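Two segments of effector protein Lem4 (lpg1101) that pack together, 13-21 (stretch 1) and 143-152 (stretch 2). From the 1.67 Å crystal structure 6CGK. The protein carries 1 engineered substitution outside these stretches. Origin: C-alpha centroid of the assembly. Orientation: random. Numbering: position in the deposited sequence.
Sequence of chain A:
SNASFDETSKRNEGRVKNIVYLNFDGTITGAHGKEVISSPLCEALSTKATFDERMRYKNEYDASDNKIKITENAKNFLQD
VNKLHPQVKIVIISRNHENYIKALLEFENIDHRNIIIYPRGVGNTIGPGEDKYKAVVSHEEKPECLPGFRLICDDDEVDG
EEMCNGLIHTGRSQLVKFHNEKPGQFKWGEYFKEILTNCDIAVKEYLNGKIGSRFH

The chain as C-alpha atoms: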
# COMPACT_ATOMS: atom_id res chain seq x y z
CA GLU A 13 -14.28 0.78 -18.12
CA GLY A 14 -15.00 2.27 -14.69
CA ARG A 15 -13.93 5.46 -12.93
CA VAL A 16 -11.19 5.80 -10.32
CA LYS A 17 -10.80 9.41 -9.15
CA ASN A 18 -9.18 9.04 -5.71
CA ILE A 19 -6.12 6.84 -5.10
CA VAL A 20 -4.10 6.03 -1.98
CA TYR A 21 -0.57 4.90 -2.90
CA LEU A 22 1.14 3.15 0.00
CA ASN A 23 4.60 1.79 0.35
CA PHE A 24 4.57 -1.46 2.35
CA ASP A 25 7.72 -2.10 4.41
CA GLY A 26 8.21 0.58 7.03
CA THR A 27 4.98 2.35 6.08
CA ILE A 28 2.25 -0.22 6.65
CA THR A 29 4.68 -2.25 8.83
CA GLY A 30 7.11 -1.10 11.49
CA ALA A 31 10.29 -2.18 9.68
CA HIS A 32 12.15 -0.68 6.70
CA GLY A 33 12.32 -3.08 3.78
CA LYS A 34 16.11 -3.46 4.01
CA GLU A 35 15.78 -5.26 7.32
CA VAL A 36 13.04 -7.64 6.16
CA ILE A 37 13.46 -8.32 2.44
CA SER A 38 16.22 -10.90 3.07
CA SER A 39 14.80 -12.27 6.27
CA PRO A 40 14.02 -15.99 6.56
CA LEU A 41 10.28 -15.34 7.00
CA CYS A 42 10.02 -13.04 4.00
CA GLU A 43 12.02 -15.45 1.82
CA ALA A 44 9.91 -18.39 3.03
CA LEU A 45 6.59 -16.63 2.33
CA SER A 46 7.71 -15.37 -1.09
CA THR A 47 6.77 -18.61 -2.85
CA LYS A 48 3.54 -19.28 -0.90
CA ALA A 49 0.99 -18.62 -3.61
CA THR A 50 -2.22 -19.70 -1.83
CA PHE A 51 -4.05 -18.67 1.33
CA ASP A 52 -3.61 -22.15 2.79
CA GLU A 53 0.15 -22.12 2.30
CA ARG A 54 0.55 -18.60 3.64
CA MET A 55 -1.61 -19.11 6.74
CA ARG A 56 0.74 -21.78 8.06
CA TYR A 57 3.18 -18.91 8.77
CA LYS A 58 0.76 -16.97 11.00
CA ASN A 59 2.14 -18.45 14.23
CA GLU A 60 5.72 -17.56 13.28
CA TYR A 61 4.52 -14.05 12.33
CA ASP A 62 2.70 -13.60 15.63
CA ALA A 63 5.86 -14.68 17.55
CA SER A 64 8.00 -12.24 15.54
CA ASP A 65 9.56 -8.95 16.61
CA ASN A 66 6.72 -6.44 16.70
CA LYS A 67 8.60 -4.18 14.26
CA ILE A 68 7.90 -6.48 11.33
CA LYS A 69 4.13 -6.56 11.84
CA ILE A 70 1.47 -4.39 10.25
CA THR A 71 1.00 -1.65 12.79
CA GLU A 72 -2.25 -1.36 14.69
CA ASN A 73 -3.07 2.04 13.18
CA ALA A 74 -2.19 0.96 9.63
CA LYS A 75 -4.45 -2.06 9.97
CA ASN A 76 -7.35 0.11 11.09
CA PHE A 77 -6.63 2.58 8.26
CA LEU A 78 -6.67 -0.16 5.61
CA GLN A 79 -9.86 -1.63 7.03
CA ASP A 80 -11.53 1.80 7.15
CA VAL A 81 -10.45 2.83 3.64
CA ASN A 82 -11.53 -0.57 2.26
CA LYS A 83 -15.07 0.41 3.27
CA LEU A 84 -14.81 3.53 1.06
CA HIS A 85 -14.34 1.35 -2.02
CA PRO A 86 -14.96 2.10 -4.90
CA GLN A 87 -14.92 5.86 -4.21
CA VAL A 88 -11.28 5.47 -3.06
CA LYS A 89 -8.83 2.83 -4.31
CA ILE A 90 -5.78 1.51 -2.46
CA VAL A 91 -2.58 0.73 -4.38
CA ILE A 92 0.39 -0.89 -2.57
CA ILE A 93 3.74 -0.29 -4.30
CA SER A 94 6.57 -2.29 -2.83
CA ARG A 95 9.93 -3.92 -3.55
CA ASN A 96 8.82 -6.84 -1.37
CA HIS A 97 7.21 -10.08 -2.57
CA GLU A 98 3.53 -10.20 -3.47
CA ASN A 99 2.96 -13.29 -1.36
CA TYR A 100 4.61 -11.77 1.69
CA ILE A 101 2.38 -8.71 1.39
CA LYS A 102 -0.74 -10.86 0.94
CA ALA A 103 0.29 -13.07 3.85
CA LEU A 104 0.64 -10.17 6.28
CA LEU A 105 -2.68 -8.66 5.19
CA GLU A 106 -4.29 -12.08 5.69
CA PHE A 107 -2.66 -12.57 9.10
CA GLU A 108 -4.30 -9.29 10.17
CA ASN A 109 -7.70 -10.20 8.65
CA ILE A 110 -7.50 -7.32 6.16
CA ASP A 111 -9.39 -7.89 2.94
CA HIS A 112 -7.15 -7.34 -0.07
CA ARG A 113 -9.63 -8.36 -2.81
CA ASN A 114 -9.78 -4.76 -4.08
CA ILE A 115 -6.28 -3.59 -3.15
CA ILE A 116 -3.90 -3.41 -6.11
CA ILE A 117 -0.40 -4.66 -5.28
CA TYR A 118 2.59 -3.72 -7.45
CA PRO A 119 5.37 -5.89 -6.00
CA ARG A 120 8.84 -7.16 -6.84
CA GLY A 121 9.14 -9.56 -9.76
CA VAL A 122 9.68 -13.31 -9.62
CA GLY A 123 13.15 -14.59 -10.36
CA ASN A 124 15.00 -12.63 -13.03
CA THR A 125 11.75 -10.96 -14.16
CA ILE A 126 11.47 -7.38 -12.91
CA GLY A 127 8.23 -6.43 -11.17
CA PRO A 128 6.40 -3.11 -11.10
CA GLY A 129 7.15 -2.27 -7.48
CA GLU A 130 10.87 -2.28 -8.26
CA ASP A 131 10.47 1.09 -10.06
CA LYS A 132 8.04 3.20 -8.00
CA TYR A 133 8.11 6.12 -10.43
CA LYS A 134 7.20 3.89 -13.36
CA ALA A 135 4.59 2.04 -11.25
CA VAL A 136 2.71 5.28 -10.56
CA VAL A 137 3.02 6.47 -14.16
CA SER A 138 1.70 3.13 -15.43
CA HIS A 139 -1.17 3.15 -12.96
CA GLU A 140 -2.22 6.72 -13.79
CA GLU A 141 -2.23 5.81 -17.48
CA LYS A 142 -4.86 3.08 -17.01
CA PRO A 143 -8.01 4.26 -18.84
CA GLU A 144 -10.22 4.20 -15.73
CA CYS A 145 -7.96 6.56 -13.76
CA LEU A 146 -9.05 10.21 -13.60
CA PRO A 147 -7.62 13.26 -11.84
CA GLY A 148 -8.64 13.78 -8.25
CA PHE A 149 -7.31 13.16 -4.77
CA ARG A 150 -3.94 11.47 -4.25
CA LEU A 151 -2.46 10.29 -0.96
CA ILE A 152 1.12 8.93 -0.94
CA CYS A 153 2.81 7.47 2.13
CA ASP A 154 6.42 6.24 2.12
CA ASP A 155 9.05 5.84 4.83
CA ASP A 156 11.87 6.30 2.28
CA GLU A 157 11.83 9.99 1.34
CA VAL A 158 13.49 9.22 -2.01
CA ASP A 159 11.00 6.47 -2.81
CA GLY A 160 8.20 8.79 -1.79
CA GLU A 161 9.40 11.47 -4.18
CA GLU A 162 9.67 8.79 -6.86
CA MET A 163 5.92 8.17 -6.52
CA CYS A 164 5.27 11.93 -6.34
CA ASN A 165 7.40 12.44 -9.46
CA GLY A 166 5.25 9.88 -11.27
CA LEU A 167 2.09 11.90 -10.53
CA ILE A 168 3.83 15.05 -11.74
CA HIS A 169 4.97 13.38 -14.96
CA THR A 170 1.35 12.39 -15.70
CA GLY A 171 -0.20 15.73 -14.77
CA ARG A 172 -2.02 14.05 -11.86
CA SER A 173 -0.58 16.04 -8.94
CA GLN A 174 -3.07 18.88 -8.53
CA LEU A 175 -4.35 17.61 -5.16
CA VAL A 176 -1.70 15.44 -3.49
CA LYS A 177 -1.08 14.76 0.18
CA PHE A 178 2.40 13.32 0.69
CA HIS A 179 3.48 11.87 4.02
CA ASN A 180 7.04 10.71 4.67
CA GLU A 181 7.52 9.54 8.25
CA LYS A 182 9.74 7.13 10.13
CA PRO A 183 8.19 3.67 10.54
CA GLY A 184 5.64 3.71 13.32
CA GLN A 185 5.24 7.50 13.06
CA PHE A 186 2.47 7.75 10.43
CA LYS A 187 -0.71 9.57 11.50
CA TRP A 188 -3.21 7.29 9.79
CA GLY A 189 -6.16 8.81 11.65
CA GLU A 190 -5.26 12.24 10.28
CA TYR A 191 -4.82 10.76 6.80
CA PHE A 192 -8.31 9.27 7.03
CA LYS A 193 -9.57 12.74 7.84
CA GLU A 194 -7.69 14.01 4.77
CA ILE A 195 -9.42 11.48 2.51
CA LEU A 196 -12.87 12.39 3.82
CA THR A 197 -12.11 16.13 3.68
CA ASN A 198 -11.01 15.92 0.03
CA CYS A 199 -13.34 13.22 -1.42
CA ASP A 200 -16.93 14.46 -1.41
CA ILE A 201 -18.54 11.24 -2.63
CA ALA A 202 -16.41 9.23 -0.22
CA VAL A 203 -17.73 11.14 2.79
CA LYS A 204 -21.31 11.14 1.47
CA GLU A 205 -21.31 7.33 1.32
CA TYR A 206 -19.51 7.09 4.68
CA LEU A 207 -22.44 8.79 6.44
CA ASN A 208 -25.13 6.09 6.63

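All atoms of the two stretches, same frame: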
# COMPACT_ATOMS: atom_id res chain seq x y z
N GLU A 13 -12.97 0.96 -18.74
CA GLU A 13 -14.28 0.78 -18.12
C GLU A 13 -14.21 0.96 -16.59
O GLU A 13 -13.48 0.25 -15.90
CB GLU A 13 -14.84 -0.61 -18.46
N GLY A 14 -15.00 1.89 -16.08
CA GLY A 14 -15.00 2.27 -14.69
C GLY A 14 -14.34 3.63 -14.47
O GLY A 14 -13.67 4.17 -15.35
N ARG A 15 -14.57 4.20 -13.29
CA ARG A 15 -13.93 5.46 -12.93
C ARG A 15 -13.22 5.32 -11.59
O ARG A 15 -13.82 4.87 -10.61
CB ARG A 15 -14.92 6.61 -12.86
CG ARG A 15 -15.47 7.01 -14.20
CD ARG A 15 -16.55 8.02 -14.04
NE ARG A 15 -16.96 8.54 -15.33
CZ ARG A 15 -17.91 8.00 -16.09
NH1 ARG A 15 -18.55 6.90 -15.69
NH2 ARG A 15 -18.19 8.53 -17.26
N VAL A 16 -11.96 5.72 -11.56
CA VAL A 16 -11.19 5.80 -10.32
C VAL A 16 -10.66 7.23 -10.24
O VAL A 16 -9.79 7.61 -11.03
CB VAL A 16 -10.04 4.78 -10.30
CG1 VAL A 16 -9.11 5.05 -9.11
CG2 VAL A 16 -10.58 3.37 -10.24
N LYS A 17 -11.19 8.02 -9.30
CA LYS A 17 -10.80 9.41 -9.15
C LYS A 17 -9.89 9.68 -7.96
O LYS A 17 -9.19 10.69 -7.96
CB LYS A 17 -12.03 10.33 -9.00
CG LYS A 17 -12.86 10.53 -10.27
CD LYS A 17 -13.87 11.70 -10.13
N ASN A 18 -9.88 8.80 -6.96
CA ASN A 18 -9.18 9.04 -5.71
C ASN A 18 -8.35 7.81 -5.40
O ASN A 18 -8.91 6.72 -5.29
CB ASN A 18 -10.16 9.31 -4.58
CG ASN A 18 -11.10 10.47 -4.92
OD1 ASN A 18 -10.63 11.57 -5.22
ND2 ASN A 18 -12.39 10.22 -4.91
N ILE A 19 -7.03 7.97 -5.29
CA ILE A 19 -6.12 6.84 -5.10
C ILE A 19 -5.20 7.10 -3.92
O ILE A 19 -4.66 8.21 -3.76
CB ILE A 19 -5.29 6.56 -6.36
CG1 ILE A 19 -6.24 6.30 -7.53
CG2 ILE A 19 -4.35 5.36 -6.14
CD1 ILE A 19 -5.44 6.18 -8.87
N VAL A 20 -5.02 6.05 -3.11
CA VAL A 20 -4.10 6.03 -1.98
C VAL A 20 -2.97 5.09 -2.37
O VAL A 20 -3.18 3.88 -2.52
CB VAL A 20 -4.81 5.56 -0.70
CG1 VAL A 20 -3.81 5.38 0.45
CG2 VAL A 20 -5.94 6.54 -0.33
N TYR A 21 -1.77 5.65 -2.55
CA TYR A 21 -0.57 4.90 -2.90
C TYR A 21 0.26 4.71 -1.64
O TYR A 21 0.73 5.69 -1.05
CB TYR A 21 0.28 5.67 -3.92
CG TYR A 21 -0.24 5.73 -5.33
CD1 TYR A 21 -0.26 4.59 -6.13
CD2 TYR A 21 -0.66 6.95 -5.90
CE1 TYR A 21 -0.68 4.64 -7.45
CE2 TYR A 21 -1.10 7.00 -7.21
CZ TYR A 21 -1.11 5.86 -7.98
OH TYR A 21 -1.52 5.92 -9.30
N PRO A 143 -6.92 3.41 -18.32
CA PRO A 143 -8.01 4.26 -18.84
C PRO A 143 -9.08 4.60 -17.81
O PRO A 143 -9.83 5.57 -18.03
CB PRO A 143 -8.59 3.42 -19.98
CG PRO A 143 -8.33 2.02 -19.58
CD PRO A 143 -6.98 2.05 -18.88
N GLU A 144 -9.21 3.86 -16.73
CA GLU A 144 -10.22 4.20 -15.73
C GLU A 144 -9.76 5.29 -14.77
O GLU A 144 -10.59 5.85 -14.05
CB GLU A 144 -10.63 2.94 -14.96
CG GLU A 144 -9.51 2.36 -14.09
CD GLU A 144 -8.75 1.22 -14.75
OE1 GLU A 144 -8.66 1.18 -15.99
OE2 GLU A 144 -8.23 0.35 -14.01
N CYS A 145 -8.47 5.60 -14.73
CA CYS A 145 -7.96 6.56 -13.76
C CYS A 145 -8.20 7.98 -14.24
O CYS A 145 -7.92 8.31 -15.40
CB CYS A 145 -6.47 6.33 -13.53
SG CYS A 145 -6.28 4.79 -12.63
N LEU A 146 -8.69 8.82 -13.35
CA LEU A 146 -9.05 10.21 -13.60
C LEU A 146 -8.39 11.08 -12.55
O LEU A 146 -8.10 10.62 -11.45
CB LEU A 146 -10.57 10.42 -13.54
CG LEU A 146 -11.41 9.85 -14.67
CD1 LEU A 146 -12.89 9.98 -14.32
CD2 LEU A 146 -11.12 10.62 -15.93
N PRO A 147 -8.18 12.36 -12.86
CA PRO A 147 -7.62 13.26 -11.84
C PRO A 147 -8.52 13.35 -10.63
O PRO A 147 -9.74 13.22 -10.72
CB PRO A 147 -7.56 14.62 -12.57
CG PRO A 147 -8.34 14.46 -13.77
CD PRO A 147 -8.40 13.02 -14.14
N GLY A 148 -7.90 13.66 -9.50
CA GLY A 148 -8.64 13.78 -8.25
C GLY A 148 -7.65 13.73 -7.09
O GLY A 148 -6.51 14.17 -7.20
N PHE A 149 -8.10 13.15 -5.99
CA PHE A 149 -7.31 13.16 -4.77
C PHE A 149 -6.24 12.08 -4.81
O PHE A 149 -6.48 10.97 -5.28
CB PHE A 149 -8.22 12.96 -3.56
CG PHE A 149 -7.48 12.88 -2.26
CD1 PHE A 149 -6.90 14.00 -1.69
CD2 PHE A 149 -7.38 11.67 -1.59
CE1 PHE A 149 -6.23 13.92 -0.47
CE2 PHE A 149 -6.70 11.57 -0.37
CZ PHE A 149 -6.13 12.70 0.19
N ARG A 150 -5.04 12.42 -4.34
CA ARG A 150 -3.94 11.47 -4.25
C ARG A 150 -3.30 11.56 -2.88
O ARG A 150 -2.89 12.65 -2.44
CB ARG A 150 -2.86 11.71 -5.33
CG ARG A 150 -3.31 11.49 -6.77
CD ARG A 150 -3.73 10.03 -7.02
NE ARG A 150 -4.13 9.83 -8.44
CZ ARG A 150 -5.35 10.09 -8.92
NH1 ARG A 150 -6.31 10.56 -8.12
NH2 ARG A 150 -5.62 9.86 -10.20
N LEU A 151 -3.19 10.42 -2.21
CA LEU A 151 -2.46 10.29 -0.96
C LEU A 151 -1.30 9.34 -1.20
O LEU A 151 -1.48 8.28 -1.81
CB LEU A 151 -3.37 9.76 0.17
CG LEU A 151 -2.70 9.41 1.50
CD1 LEU A 151 -2.00 10.62 2.11
CD2 LEU A 151 -3.71 8.81 2.47
N ILE A 152 -0.09 9.74 -0.78
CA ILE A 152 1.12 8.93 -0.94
C ILE A 152 1.81 8.89 0.40
O ILE A 152 2.12 9.94 0.97
CB ILE A 152 2.09 9.52 -1.98
CG1 ILE A 152 1.45 9.60 -3.36
CG2 ILE A 152 3.42 8.74 -1.97
CD1 ILE A 152 2.36 10.32 -4.37

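The two stretches run side by side in the same direction, pairing as parallel strands at Ile19–Tyr21 and Arg150–Ile152 and, separately, through a single bridge between Val16 and Cys145. Val16 N donates to Glu144 O and Leu146 N to Val16 O, both at 2.8 Å. Past a register shift of two residues, Ile19 N bonds Phe149 O (3.1 Å), Leu151 N bonds Ile19 O (3.1 Å) and Tyr21 N bonds Leu151 O (2.7 Å).

Where the register shifts, side chains bond to the backbone. Asn18, with chi1 m, brings OD1 to Phe149 N (3.1 Å), where its side-chain oxygen accepts a hydrogen bond from the backbone NH. Arg150 (chi1 m, chi2 m, chi3 t) folds back along its own stretch: NH1 reaches Lys17 O and Phe149 O, each at 2.9 Å, and NH2 reaches Leu146 O, also at 2.9 Å. One guanidinium thereby ties three carbonyls together, while Ile19 CD1 covers one of its faces. Gly148 leaves room for this turn; a CB there would lie 2.1 Å from Lys17 O.

Ile19, m and t, extends CD1 to Cys145 SG (4.1 Å), linking the two ladders. Tyr21 shares its face with Ile19, Arg150 and Ile152, its CE2 lying 4.0 Å from Arg150 CD. On the other face, Val20 CG1 meets Leu151 CD2 at 4.0 Å, both residues having chi1 t.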